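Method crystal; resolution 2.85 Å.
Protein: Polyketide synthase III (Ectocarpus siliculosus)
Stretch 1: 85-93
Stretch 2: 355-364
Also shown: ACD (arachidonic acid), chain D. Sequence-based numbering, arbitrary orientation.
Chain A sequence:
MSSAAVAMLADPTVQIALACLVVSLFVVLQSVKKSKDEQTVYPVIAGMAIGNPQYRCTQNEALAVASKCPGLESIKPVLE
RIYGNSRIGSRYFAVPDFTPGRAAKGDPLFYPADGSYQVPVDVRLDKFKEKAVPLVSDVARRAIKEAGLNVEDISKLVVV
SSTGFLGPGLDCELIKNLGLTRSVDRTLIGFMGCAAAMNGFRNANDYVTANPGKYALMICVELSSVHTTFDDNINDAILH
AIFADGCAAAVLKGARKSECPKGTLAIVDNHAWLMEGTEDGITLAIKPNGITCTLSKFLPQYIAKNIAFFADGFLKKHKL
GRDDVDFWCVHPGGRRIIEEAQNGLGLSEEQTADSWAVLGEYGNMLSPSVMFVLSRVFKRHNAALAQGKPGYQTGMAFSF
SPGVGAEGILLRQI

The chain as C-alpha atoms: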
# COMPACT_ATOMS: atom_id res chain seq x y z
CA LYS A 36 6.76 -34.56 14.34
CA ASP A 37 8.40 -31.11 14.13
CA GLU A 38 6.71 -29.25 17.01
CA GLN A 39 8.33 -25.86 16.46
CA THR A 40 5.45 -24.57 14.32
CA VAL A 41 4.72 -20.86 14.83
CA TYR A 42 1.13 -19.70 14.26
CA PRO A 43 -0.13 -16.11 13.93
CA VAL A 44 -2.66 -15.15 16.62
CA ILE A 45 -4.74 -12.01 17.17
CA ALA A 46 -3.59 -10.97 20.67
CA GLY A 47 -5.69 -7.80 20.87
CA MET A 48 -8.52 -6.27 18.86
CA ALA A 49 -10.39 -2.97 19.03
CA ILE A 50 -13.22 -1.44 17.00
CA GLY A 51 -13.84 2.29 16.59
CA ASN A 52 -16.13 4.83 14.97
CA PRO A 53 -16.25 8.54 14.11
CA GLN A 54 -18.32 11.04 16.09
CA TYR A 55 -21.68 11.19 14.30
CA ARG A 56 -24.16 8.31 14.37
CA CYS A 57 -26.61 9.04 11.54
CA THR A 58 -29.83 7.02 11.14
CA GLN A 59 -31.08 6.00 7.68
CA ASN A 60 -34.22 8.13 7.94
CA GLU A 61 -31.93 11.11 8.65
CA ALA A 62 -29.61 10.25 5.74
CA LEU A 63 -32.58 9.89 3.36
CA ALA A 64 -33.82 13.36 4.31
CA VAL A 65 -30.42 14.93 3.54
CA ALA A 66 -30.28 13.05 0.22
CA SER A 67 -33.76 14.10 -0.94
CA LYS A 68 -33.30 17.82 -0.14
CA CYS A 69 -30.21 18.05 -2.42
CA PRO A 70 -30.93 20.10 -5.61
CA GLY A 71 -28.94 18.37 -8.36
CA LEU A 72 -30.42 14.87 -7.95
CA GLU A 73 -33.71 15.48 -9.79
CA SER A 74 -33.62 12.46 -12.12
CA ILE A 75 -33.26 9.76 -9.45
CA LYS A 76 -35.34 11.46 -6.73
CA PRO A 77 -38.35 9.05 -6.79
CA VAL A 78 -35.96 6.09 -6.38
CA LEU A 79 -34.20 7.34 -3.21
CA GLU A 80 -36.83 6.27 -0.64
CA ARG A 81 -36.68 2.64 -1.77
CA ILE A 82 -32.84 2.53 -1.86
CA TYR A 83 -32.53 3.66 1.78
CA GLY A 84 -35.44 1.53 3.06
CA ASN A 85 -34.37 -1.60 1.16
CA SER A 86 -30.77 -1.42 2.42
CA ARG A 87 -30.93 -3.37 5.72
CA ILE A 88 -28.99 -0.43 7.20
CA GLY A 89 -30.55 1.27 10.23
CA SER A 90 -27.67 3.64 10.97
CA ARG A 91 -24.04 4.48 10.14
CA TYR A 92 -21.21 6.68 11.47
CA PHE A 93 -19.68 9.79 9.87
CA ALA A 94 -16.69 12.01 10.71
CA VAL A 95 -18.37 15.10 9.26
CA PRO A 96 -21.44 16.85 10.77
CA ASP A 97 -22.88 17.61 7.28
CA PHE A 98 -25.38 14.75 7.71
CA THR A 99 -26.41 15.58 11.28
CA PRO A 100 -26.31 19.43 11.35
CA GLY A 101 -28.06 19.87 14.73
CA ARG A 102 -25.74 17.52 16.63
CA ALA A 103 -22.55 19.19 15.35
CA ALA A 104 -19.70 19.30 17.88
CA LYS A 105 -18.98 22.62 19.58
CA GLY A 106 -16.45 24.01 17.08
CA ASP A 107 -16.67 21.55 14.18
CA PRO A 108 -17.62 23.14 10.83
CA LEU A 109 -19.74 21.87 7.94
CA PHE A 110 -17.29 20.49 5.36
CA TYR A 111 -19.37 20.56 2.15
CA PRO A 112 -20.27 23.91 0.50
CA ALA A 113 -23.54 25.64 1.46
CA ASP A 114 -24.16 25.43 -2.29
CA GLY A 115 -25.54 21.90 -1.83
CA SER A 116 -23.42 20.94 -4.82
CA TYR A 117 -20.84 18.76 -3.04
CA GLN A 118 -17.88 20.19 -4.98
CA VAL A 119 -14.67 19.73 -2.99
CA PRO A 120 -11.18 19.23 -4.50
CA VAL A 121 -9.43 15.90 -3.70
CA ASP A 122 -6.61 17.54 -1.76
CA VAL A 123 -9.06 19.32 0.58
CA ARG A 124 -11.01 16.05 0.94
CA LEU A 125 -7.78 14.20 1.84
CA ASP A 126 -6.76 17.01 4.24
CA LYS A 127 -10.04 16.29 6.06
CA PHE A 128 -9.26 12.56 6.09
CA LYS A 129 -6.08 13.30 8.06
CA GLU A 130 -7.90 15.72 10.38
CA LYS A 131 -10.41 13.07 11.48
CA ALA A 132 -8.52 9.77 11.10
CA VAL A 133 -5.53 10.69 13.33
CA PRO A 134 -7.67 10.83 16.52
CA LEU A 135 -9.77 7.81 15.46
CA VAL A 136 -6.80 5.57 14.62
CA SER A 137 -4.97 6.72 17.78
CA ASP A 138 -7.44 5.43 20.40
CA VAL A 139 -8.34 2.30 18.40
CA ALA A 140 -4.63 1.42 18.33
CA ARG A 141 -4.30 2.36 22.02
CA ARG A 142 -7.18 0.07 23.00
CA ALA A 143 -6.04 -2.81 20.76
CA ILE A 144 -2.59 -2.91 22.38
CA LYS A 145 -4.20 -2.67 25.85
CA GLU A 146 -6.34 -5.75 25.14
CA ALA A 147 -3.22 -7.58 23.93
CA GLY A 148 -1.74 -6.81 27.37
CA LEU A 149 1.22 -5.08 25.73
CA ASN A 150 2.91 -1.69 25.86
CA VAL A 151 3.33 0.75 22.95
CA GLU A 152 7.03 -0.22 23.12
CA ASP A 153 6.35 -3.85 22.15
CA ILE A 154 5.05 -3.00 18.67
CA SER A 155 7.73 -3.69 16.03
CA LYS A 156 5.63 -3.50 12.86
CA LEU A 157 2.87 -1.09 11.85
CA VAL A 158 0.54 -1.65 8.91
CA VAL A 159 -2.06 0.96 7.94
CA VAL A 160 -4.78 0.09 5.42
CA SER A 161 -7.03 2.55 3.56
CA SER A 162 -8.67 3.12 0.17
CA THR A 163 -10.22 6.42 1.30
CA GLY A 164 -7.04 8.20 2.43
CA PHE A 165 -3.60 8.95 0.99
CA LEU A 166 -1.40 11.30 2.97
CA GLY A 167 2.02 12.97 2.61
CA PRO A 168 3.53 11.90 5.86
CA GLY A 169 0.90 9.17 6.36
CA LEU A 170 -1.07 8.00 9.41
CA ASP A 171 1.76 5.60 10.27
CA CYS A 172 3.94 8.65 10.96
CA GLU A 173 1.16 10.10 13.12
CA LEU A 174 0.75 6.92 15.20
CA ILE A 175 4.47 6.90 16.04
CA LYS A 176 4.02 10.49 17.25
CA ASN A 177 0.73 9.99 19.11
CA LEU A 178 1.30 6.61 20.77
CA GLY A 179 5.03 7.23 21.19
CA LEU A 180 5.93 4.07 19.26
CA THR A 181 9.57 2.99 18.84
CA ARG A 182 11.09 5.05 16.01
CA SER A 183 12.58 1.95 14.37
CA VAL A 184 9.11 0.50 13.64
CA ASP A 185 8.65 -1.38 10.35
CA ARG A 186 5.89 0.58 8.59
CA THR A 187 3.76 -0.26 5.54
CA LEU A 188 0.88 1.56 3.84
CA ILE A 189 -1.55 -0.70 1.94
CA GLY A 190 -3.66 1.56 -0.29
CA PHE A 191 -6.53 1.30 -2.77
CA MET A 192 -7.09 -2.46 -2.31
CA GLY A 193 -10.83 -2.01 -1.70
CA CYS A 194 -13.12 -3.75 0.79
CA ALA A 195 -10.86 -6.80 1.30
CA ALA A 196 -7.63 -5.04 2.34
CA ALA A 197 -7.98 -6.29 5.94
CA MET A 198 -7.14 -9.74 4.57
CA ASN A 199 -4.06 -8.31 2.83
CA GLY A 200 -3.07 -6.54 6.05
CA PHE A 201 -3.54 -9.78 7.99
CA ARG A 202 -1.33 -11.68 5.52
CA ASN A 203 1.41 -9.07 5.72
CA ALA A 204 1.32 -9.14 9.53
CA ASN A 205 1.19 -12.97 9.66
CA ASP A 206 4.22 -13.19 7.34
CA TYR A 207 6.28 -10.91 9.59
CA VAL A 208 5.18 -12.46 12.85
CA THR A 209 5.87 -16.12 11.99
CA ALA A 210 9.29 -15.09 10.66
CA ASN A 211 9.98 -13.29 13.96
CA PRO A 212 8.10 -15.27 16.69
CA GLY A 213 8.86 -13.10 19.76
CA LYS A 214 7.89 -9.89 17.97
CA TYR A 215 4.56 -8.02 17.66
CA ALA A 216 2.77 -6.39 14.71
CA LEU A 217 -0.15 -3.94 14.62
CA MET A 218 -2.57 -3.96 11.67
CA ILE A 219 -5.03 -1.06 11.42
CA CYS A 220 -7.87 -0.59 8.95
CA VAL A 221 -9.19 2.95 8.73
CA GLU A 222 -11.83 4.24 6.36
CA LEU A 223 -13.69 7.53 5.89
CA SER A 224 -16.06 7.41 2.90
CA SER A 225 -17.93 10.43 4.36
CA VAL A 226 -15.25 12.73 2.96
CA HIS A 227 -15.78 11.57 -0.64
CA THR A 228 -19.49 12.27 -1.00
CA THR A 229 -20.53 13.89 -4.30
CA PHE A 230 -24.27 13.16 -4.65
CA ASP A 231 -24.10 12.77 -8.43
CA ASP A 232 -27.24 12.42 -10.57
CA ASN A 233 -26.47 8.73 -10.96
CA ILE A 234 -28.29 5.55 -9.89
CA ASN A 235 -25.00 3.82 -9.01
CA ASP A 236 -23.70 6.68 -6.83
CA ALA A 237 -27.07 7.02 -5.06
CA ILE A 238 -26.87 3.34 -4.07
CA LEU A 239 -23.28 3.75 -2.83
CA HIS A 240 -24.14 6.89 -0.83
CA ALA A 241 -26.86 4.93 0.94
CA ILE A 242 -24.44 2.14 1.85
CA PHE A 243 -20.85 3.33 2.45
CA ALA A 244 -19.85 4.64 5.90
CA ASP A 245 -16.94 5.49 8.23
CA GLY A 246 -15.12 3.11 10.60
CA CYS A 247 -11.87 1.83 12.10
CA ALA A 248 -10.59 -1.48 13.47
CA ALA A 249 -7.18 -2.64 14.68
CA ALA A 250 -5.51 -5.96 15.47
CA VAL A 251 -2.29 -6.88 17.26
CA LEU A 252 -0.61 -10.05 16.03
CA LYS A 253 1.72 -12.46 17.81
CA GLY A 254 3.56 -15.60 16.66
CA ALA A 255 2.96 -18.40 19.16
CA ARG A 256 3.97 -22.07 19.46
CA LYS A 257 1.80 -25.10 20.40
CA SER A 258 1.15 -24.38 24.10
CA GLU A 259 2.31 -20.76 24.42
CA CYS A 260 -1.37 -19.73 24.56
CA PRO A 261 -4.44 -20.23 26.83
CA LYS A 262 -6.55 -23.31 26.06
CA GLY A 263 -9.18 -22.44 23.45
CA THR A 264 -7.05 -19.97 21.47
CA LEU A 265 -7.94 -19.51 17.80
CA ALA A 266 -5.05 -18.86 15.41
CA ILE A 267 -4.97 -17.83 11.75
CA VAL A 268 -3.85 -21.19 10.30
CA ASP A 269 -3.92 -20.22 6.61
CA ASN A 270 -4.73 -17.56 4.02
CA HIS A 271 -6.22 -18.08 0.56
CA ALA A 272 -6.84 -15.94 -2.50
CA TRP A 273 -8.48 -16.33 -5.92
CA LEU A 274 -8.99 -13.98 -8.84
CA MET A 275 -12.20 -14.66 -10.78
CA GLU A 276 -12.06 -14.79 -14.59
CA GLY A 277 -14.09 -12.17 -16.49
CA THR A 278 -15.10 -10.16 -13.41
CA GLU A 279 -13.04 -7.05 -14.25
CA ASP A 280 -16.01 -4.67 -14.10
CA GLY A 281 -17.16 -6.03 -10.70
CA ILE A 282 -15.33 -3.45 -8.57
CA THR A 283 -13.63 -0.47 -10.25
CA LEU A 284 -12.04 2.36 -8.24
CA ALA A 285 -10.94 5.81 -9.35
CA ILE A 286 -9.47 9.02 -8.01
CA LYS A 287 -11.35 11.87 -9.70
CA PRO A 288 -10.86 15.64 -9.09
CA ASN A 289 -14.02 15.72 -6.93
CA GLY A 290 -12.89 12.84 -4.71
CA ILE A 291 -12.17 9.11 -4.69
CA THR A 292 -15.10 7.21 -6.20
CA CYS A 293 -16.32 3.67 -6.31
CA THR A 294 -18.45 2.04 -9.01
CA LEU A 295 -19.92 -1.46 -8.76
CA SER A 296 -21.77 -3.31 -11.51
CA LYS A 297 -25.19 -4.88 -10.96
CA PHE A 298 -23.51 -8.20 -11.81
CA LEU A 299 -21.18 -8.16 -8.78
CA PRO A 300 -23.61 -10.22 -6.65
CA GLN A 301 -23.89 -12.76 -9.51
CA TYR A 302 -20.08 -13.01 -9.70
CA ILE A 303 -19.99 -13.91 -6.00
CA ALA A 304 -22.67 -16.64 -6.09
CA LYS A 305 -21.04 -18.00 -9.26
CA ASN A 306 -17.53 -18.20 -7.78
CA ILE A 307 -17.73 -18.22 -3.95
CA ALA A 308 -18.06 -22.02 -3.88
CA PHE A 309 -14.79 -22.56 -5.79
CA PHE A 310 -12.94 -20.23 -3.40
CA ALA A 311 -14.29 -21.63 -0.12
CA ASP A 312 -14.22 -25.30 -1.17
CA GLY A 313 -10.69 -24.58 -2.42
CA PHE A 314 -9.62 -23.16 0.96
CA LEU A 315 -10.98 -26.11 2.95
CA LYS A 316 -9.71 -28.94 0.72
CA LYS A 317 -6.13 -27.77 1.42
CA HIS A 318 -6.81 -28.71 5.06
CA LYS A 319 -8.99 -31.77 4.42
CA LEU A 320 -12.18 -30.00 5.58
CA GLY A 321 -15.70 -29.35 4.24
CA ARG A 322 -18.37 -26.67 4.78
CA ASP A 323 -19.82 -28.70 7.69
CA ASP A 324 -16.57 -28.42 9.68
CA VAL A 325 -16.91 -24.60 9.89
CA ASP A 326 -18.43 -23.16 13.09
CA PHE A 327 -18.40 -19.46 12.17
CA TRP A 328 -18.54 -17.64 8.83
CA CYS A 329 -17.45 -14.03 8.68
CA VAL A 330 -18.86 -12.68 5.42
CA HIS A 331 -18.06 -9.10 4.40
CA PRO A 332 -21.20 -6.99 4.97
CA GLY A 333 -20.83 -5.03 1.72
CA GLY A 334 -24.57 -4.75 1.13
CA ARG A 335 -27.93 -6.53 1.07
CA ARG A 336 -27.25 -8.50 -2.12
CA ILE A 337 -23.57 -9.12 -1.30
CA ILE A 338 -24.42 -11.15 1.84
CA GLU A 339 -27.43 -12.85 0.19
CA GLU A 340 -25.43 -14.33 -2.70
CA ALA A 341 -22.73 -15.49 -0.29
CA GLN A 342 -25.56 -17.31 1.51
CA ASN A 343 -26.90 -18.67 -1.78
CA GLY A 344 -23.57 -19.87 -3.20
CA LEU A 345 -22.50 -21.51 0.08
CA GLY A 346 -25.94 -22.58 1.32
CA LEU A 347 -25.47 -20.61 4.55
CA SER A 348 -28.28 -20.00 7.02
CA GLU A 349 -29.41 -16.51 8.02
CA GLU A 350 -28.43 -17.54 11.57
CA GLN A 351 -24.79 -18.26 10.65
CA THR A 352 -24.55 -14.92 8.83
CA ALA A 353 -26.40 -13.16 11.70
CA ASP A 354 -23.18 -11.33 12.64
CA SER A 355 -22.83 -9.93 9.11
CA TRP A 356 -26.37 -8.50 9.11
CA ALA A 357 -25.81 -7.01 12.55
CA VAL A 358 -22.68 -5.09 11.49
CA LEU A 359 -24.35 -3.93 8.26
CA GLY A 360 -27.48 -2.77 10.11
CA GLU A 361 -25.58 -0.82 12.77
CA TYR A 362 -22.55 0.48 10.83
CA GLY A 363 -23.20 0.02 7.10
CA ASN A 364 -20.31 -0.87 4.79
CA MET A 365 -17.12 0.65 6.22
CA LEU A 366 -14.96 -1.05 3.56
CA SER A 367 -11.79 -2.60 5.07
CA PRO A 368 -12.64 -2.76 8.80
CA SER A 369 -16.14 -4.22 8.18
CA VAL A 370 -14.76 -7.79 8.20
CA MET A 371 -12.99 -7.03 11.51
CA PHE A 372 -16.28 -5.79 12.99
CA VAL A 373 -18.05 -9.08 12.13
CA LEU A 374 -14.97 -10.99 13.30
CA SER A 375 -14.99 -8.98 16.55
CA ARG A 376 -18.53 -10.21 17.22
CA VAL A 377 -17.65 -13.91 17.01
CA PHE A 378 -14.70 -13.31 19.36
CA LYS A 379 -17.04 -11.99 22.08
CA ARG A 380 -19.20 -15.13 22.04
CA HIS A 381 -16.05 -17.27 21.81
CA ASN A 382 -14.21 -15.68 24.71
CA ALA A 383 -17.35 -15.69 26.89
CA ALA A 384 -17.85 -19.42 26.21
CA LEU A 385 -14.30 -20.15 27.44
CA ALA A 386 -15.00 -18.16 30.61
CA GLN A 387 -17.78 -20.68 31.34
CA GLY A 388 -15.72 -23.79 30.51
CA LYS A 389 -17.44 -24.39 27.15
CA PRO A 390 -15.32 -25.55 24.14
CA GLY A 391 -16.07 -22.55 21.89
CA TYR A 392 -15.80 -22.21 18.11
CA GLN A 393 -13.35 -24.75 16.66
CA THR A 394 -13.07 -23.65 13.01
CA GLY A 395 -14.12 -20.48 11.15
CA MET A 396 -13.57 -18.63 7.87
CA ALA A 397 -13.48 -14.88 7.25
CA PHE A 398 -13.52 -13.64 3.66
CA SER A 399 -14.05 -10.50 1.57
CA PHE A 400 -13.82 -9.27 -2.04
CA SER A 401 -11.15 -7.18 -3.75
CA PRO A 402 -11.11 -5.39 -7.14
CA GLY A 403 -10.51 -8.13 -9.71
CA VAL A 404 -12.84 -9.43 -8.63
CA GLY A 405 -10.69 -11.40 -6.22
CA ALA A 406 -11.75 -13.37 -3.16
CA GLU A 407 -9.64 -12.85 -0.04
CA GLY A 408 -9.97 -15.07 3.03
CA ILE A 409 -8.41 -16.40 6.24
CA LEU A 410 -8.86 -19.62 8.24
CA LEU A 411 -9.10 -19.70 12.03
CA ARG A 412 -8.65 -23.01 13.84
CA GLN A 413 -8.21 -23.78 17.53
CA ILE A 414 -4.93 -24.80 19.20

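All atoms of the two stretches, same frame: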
# COMPACT_ATOMS: atom_id res chain seq x y z
N ASN A 85 -34.72 -0.24 1.57
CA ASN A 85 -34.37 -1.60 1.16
C ASN A 85 -32.85 -1.82 1.20
O ASN A 85 -32.27 -2.38 0.27
CB ASN A 85 -34.94 -1.88 -0.24
CG ASN A 85 -35.05 -3.36 -0.54
OD1 ASN A 85 -35.52 -4.14 0.29
ND2 ASN A 85 -34.63 -3.76 -1.73
N SER A 86 -32.23 -1.37 2.29
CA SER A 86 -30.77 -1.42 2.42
C SER A 86 -30.30 -2.31 3.57
O SER A 86 -29.13 -2.70 3.61
CB SER A 86 -30.21 -0.00 2.59
OG SER A 86 -30.58 0.55 3.84
N ARG A 87 -31.22 -2.62 4.48
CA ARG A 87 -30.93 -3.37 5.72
C ARG A 87 -29.98 -2.61 6.65
O ARG A 87 -29.42 -3.17 7.59
CB ARG A 87 -30.40 -4.78 5.41
CG ARG A 87 -31.42 -5.76 4.86
CD ARG A 87 -32.07 -6.59 5.96
NE ARG A 87 -32.35 -7.96 5.54
CZ ARG A 87 -32.74 -8.95 6.35
NH1 ARG A 87 -32.90 -8.72 7.65
NH2 ARG A 87 -32.95 -10.16 5.86
N ILE A 88 -29.82 -1.32 6.38
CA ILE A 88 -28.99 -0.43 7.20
C ILE A 88 -29.91 0.49 8.01
O ILE A 88 -30.75 1.20 7.44
CB ILE A 88 -28.01 0.40 6.34
CG1 ILE A 88 -27.00 -0.52 5.65
CG2 ILE A 88 -27.30 1.44 7.18
CD1 ILE A 88 -26.35 0.07 4.42
N GLY A 89 -29.75 0.45 9.33
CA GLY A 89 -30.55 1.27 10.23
C GLY A 89 -29.84 2.57 10.57
O GLY A 89 -30.49 3.59 10.80
N SER A 90 -28.51 2.51 10.60
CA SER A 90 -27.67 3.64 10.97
C SER A 90 -26.24 3.44 10.48
O SER A 90 -25.85 2.32 10.13
CB SER A 90 -27.67 3.82 12.49
OG SER A 90 -27.20 2.65 13.14
N ARG A 91 -25.48 4.53 10.44
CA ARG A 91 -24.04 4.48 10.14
C ARG A 91 -23.32 5.73 10.65
O ARG A 91 -23.96 6.76 10.90
CB ARG A 91 -23.76 4.22 8.65
CG ARG A 91 -24.54 5.09 7.69
CD ARG A 91 -24.63 4.46 6.31
NE ARG A 91 -25.59 5.18 5.48
CZ ARG A 91 -25.28 6.01 4.49
NH1 ARG A 91 -24.01 6.22 4.16
NH2 ARG A 91 -26.24 6.61 3.81
N TYR A 92 -22.01 5.63 10.82
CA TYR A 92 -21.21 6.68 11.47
C TYR A 92 -20.43 7.53 10.48
O TYR A 92 -19.85 7.01 9.52
CB TYR A 92 -20.26 6.06 12.50
CG TYR A 92 -20.96 5.34 13.63
CD1 TYR A 92 -21.56 4.09 13.43
CD2 TYR A 92 -20.99 5.89 14.91
CE1 TYR A 92 -22.19 3.43 14.47
CE2 TYR A 92 -21.62 5.23 15.96
CZ TYR A 92 -22.22 4.00 15.73
OH TYR A 92 -22.85 3.34 16.76
N PHE A 93 -20.40 8.84 10.72
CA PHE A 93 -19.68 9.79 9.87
C PHE A 93 -18.77 10.71 10.68
O PHE A 93 -19.08 11.07 11.82
CB PHE A 93 -20.65 10.62 9.03
CG PHE A 93 -21.62 9.81 8.21
CD1 PHE A 93 -21.16 8.87 7.29
CD2 PHE A 93 -22.99 10.00 8.34
CE1 PHE A 93 -22.05 8.13 6.53
CE2 PHE A 93 -23.88 9.27 7.59
CZ PHE A 93 -23.42 8.33 6.68
N SER A 355 -23.03 -10.78 10.28
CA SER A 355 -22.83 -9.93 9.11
C SER A 355 -23.97 -8.94 8.90
O SER A 355 -23.74 -7.80 8.49
CB SER A 355 -22.63 -10.79 7.85
OG SER A 355 -21.58 -11.73 8.03
N TRP A 356 -25.20 -9.38 9.18
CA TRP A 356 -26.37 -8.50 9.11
C TRP A 356 -26.33 -7.46 10.19
O TRP A 356 -26.70 -6.31 9.97
CB TRP A 356 -27.66 -9.30 9.20
CG TRP A 356 -27.95 -10.14 7.98
CD1 TRP A 356 -27.95 -11.53 7.89
CD2 TRP A 356 -28.30 -9.67 6.64
NE1 TRP A 356 -28.26 -11.94 6.62
CE2 TRP A 356 -28.48 -10.88 5.82
CE3 TRP A 356 -28.46 -8.42 6.04
CZ2 TRP A 356 -28.82 -10.81 4.47
CZ3 TRP A 356 -28.81 -8.37 4.69
CH2 TRP A 356 -28.98 -9.53 3.92
N ALA A 357 -25.88 -7.88 11.38
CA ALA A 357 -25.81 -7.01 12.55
C ALA A 357 -24.84 -5.84 12.35
O ALA A 357 -25.16 -4.70 12.71
CB ALA A 357 -25.43 -7.82 13.78
N VAL A 358 -23.67 -6.12 11.78
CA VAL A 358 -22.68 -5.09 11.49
C VAL A 358 -23.24 -4.13 10.45
O VAL A 358 -23.24 -2.92 10.66
CB VAL A 358 -21.34 -5.70 11.04
CG1 VAL A 358 -20.44 -4.66 10.37
CG2 VAL A 358 -20.62 -6.33 12.22
N LEU A 359 -23.74 -4.69 9.35
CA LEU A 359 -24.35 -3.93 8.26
C LEU A 359 -25.47 -3.01 8.74
O LEU A 359 -25.51 -1.84 8.36
CB LEU A 359 -24.87 -4.90 7.18
CG LEU A 359 -25.18 -4.47 5.74
CD1 LEU A 359 -26.64 -4.08 5.56
CD2 LEU A 359 -24.24 -3.38 5.24
N GLY A 360 -26.35 -3.53 9.58
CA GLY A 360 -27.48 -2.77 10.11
C GLY A 360 -27.09 -1.61 11.01
O GLY A 360 -27.73 -0.56 11.00
N GLU A 361 -26.02 -1.81 11.78
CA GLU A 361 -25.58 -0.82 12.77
C GLU A 361 -24.56 0.17 12.20
O GLU A 361 -24.57 1.35 12.57
CB GLU A 361 -25.03 -1.53 14.02
CG GLU A 361 -24.34 -0.64 15.05
CD GLU A 361 -25.22 0.46 15.62
OE1 GLU A 361 -26.47 0.36 15.55
OE2 GLU A 361 -24.65 1.44 16.15
N TYR A 362 -23.70 -0.31 11.31
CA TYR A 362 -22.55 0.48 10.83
C TYR A 362 -22.54 0.76 9.33
O TYR A 362 -21.84 1.67 8.88
CB TYR A 362 -21.24 -0.22 11.21
CG TYR A 362 -21.09 -0.59 12.67
CD1 TYR A 362 -20.86 0.39 13.64
CD2 TYR A 362 -21.15 -1.92 13.08
CE1 TYR A 362 -20.72 0.06 14.98
CE2 TYR A 362 -21.01 -2.26 14.42
CZ TYR A 362 -20.79 -1.28 15.36
OH TYR A 362 -20.65 -1.62 16.69
N GLY A 363 -23.29 -0.02 8.56
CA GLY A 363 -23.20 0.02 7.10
C GLY A 363 -21.94 -0.65 6.60
O GLY A 363 -21.32 -1.44 7.32
N ASN A 364 -21.55 -0.35 5.36
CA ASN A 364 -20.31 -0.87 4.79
C ASN A 364 -19.15 0.11 4.96
O ASN A 364 -19.05 1.12 4.26
CB ASN A 364 -20.50 -1.26 3.32
CG ASN A 364 -19.29 -1.96 2.72
OD1 ASN A 364 -18.37 -2.38 3.44
ND2 ASN A 364 -19.29 -2.10 1.40
C1 ACD D . -16.38 -1.81 -2.75
C2 ACD D . -14.99 -1.21 -2.83
C3 ACD D . -14.92 0.06 -1.98
C4 ACD D . -14.00 1.09 -2.61
C5 ACD D . -14.27 2.45 -2.02
C6 ACD D . -13.60 3.52 -2.44
C7 ACD D . -13.88 4.87 -1.82
C8 ACD D . -15.05 5.55 -2.48
C9 ACD D . -15.76 6.44 -1.77
C10 ACD D . -16.94 7.14 -2.40
C11 ACD D . -18.21 6.79 -1.67
C12 ACD D . -19.04 7.76 -1.28
C13 ACD D . -20.31 7.39 -0.55
C14 ACD D . -20.47 8.22 0.70
C15 ACD D . -21.44 7.91 1.57
C16 ACD D . -21.63 8.72 2.83
C17 ACD D . -22.63 9.84 2.56
C18 ACD D . -23.98 9.59 3.22
C19 ACD D . -25.11 10.00 2.28
C20 ACD D . -26.44 10.01 3.00
O1 ACD D . -16.49 -3.04 -2.53

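Contact between the segment 85-93, a loop that runs into the strand 90-93, and the C-terminal end of the helix 355-362, two pieces of chain A far apart in sequence. The shortest polar link joins two side chains: Tyr 92 OH donates to Glu 361 OE2 at 2.7 Å, with the carboxylate oxygen at the edge of the phenol ring, near its plane, where a hydroxyl proton can readily point. The CA-to-CB bond of Glu 361 points away from the strand segment, but the side chain (chi1 t, chi2 p) curls back and brings its carboxylate to the tyrosine.

The backbone of the loop is tied to the helix end through a single carbonyl. Gly 360 O accepts from Gly 89 N at 2.8 Å (N-H...O angle 151°) and from Ser 90 N at 3.2 Å (144°), so two successive amides converge on one oxygen. This carbonyl is free to serve both because it lies in the last turn of the helix, where the regular backbone bonds run out: Tyr 362 N still reaches Val 358 O (2.7 Å) and Gly 363 N still reaches Leu 359 O (2.9 Å), but Gly 363 then leaves helical geometry with a positive phi of 75°. The next carbonyl is used as well, since Ser 90 OG, in the p rotamer, donates to Glu 361 O at 3.0 Å. Ser 90 O lies just 2.9 Å from the same Glu 361 O; both are acceptors, so this is a close approach without a hydrogen bond.

Close backbone packing accompanies these bonds. The CA atoms of Ile 88 and Gly 360 are 4.0 Å apart, and Gly 360 CA makes a CA-H...O contact of 3.2 Å with Arg 87 O. A beta carbon on Gly 360 would point away from the loop and be crowded by Trp 356 O of its own helix.

At the exposed margin, the guanidinium of Arg 87 lies flat on Trp 356, with centres 4.3 Å apart and planes at 28°. Arg 87 CZ is 4.3 Å from the centroid of the six-membered ring and 10° off its normal, a cation-pi arrangement over the ring face.

Inside this margin the packing is largely apolar: Ile 88 CG1 meets Leu 359 CD1 at 3.6 Å, and the same methyl lies 3.8 Å from Arg 87 CB.

Towards the other end, the rings of Tyr 92 and Tyr 362 meet obliquely, with planes at 31° and centroids 5.7 Å apart; Tyr 92 CE1 and Tyr 362 CD1 approach to 3.4 Å. Arg 91 CB packs against Tyr 362 O at 3.2 Å, while its side chain leads away to hydrogen bonds elsewhere in the structure and to arachidonic acid, with Arg 91 NH1 3.5 Å from ACD C18. Phe 93 CZ approaches the same lipid carbon, C18, at 3.7 Å.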